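PDB 6EHI: nuclease NucT, which is a nuclease of the PLD-like family, built on a mixed beta-sheet flanked by helices. Local coordinates for residues Ala37-Phe41 against Tyr64-Asn69. The protein carries 1 engineered substitution. Sequence-based numbering, arbitrary orientation.
Sequences AIYSF and YDYESN
Two neighbouring parallel strands, 33-38 and 59-65, meet here at their C-terminal ends in a largely buried contact, where the backbone leaves the sheet in both segments. Ile38 and Tyr64, both extended, form the last parallel bridge (CA-CA 5.1 Å), and Asp65 N donates to Ile38 O at 3.2 Å. Tyr39 then turns to phi/psi -67/-62, so its carbonyl accepts from the amide of Asn69 instead: ND2 to Tyr39 O, 2.9 Å. With two hydrogens, ND2 also reaches Asp65 O (2.9 Å), while Asn69 OD1 meets Ser75. The unit is a beta-alpha-beta crossover through helix 44-54 in the PLD-like domain. Asp65, chi1 t, suits the N-cap of helix 66-69, its OD2 accepting from Ser68 N at 2.8 Å; a water links OD2 to Tyr39 OH (2.8 Å each). The Tyr39 ring covers Ser68 CB with one face. On the sheet face of Ile38, the aromatic rings of Phe41 and Tyr64 lie nearly parallel (12°) but slid apart, centroids 6.0 Å; Tyr64 OH is hydrogen-bonded to Thr76.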
loop_
_atom_site.group_PDB
_atom_site.type_symbol
_atom_site.label_atom_id
_atom_site.label_comp_id
_atom_site.label_asym_id
_atom_site.label_seq_id
_atom_site.Cartn_x
_atom_site.Cartn_y
_atom_site.Cartn_z
ATOM N N ALA A 37 8.874 -2.453 7.719
ATOM C CA ALA A 37 8.367 -3.724 7.179
ATOM C C ALA A 37 8.125 -3.531 5.717
ATOM O O ALA A 37 7.408 -2.596 5.380
ATOM C CB ALA A 37 7.114 -4.094 7.884
ATOM N N ILE A 38 8.793 -4.304 4.859
ATOM C CA ILE A 38 8.738 -4.095 3.418
ATOM C C ILE A 38 8.647 -5.368 2.677
ATOM O O ILE A 38 9.432 -6.262 2.896
ATOM C CB ILE A 38 9.957 -3.255 2.998
ATOM C CG1 ILE A 38 9.879 -2.788 1.533
ATOM C CG2 ILE A 38 11.280 -3.887 3.410
ATOM C CD1 ILE A 38 8.732 -1.853 1.260
ATOM N N TYR A 39 7.710 -5.430 1.707
ATOM C CA TYR A 39 7.529 -6.568 0.836
ATOM C C TYR A 39 8.727 -6.749 -0.081
ATOM O O TYR A 39 9.419 -7.793 -0.022
ATOM C CB TYR A 39 6.203 -6.443 -0.011
ATOM C CG TYR A 39 6.077 -7.552 -0.986
ATOM C CD1 TYR A 39 5.630 -8.819 -0.566
ATOM C CD2 TYR A 39 6.491 -7.388 -2.332
ATOM C CE1 TYR A 39 5.562 -9.867 -1.446
ATOM C CE2 TYR A 39 6.454 -8.454 -3.201
ATOM C CZ TYR A 39 6.012 -9.711 -2.704
ATOM O OH TYR A 39 5.883 -10.816 -3.539
ATOM N N SER A 40 9.004 -5.741 -0.954
ATOM C CA SER A 40 10.143 -5.798 -1.861
ATOM C C SER A 40 10.955 -4.519 -1.677
ATOM O O SER A 40 10.383 -3.436 -1.648
ATOM C CB SER A 40 9.683 -5.933 -3.331
ATOM O OG SER A 40 10.701 -5.580 -4.256
ATOM N N PHE A 41 12.282 -4.654 -1.584
ATOM C CA PHE A 41 13.143 -3.558 -1.297
ATOM C C PHE A 41 14.448 -3.809 -2.084
ATOM O O PHE A 41 15.333 -4.541 -1.668
ATOM C CB PHE A 41 13.353 -3.450 0.209
ATOM C CG PHE A 41 14.283 -2.393 0.674
ATOM C CD1 PHE A 41 14.842 -1.411 -0.186
ATOM C CD2 PHE A 41 14.720 -2.419 1.981
ATOM C CE1 PHE A 41 15.737 -0.462 0.277
ATOM C CE2 PHE A 41 15.644 -1.493 2.486
ATOM C CZ PHE A 41 16.107 -0.441 1.644
ATOM N N TYR A 64 11.571 -8.111 6.083
ATOM C CA TYR A 64 11.315 -8.362 4.662
ATOM C C TYR A 64 10.338 -9.505 4.431
ATOM O O TYR A 64 10.370 -10.565 5.168
ATOM C CB TYR A 64 12.601 -8.745 4.024
ATOM C CG TYR A 64 13.731 -7.754 3.877
ATOM C CD1 TYR A 64 14.582 -7.387 4.979
ATOM C CD2 TYR A 64 13.935 -7.081 2.650
ATOM C CE1 TYR A 64 15.642 -6.521 4.812
ATOM C CE2 TYR A 64 14.970 -6.190 2.504
ATOM C CZ TYR A 64 15.821 -5.904 3.572
ATOM O OH TYR A 64 16.843 -4.990 3.441
ATOM N N ASP A 65 9.510 -9.459 3.390
ATOM C CA ASP A 65 8.768 -10.677 2.989
ATOM C C ASP A 65 9.718 -11.902 2.758
ATOM O O ASP A 65 10.762 -11.769 2.083
ATOM C CB ASP A 65 7.898 -10.446 1.754
ATOM C CG ASP A 65 7.256 -11.709 1.214
ATOM O OD1 ASP A 65 6.298 -12.136 1.831
ATOM O OD2 ASP A 65 7.712 -12.275 0.154
ATOM N N TYR A 66 9.309 -13.049 3.297
ATOM C CA TYR A 66 10.163 -14.248 3.262
ATOM C C TYR A 66 10.360 -14.742 1.828
ATOM O O TYR A 66 11.476 -14.794 1.330
ATOM C CB TYR A 66 9.527 -15.372 4.166
ATOM C CG TYR A 66 10.368 -16.623 4.145
ATOM C CD1 TYR A 66 10.308 -17.512 3.075
ATOM C CD2 TYR A 66 11.319 -16.819 5.120
ATOM C CE1 TYR A 66 11.146 -18.618 3.058
ATOM C CE2 TYR A 66 12.144 -17.918 5.115
ATOM C CZ TYR A 66 12.073 -18.781 4.068
ATOM O OH TYR A 66 12.916 -19.878 4.052
ATOM N N GLU A 67 9.313 -15.013 1.105
ATOM C CA GLU A 67 9.527 -15.578 -0.280
ATOM C C GLU A 67 10.275 -14.606 -1.211
ATOM O O GLU A 67 11.093 -15.001 -2.023
ATOM C CB GLU A 67 8.232 -15.989 -0.900
ATOM C CG GLU A 67 7.566 -17.195 -0.255
ATOM C CD GLU A 67 8.411 -18.488 -0.269
ATOM O OE1 GLU A 67 9.218 -18.670 -1.214
ATOM O OE2 GLU A 67 8.277 -19.323 0.698
ATOM N N SER A 68 10.026 -13.321 -1.076
ATOM C CA SER A 68 10.595 -12.347 -1.976
ATOM C C SER A 68 12.064 -12.111 -1.688
ATOM O O SER A 68 12.794 -11.562 -2.537
ATOM C CB SER A 68 9.743 -11.061 -1.920
ATOM O OG SER A 68 10.286 -10.060 -2.722
ATOM N N ASN A 69 12.532 -12.479 -0.475
ATOM C CA ASN A 69 13.828 -11.950 -0.003
ATOM C C ASN A 69 14.815 -12.987 0.490
ATOM O O ASN A 69 16.008 -12.636 0.692
ATOM C CB ASN A 69 13.604 -10.848 1.086
ATOM C CG ASN A 69 12.976 -9.603 0.484
ATOM O OD1 ASN A 69 13.659 -8.815 -0.202
ATOM N ND2 ASN A 69 11.657 -9.436 0.702
HETATM O O HOH W 1 6.510 -13.159 -2.196
HETATM O O HOH W 2 11.811 -8.018 -4.835
HETATM O O HOH W 3 13.360 -7.198 -2.381
#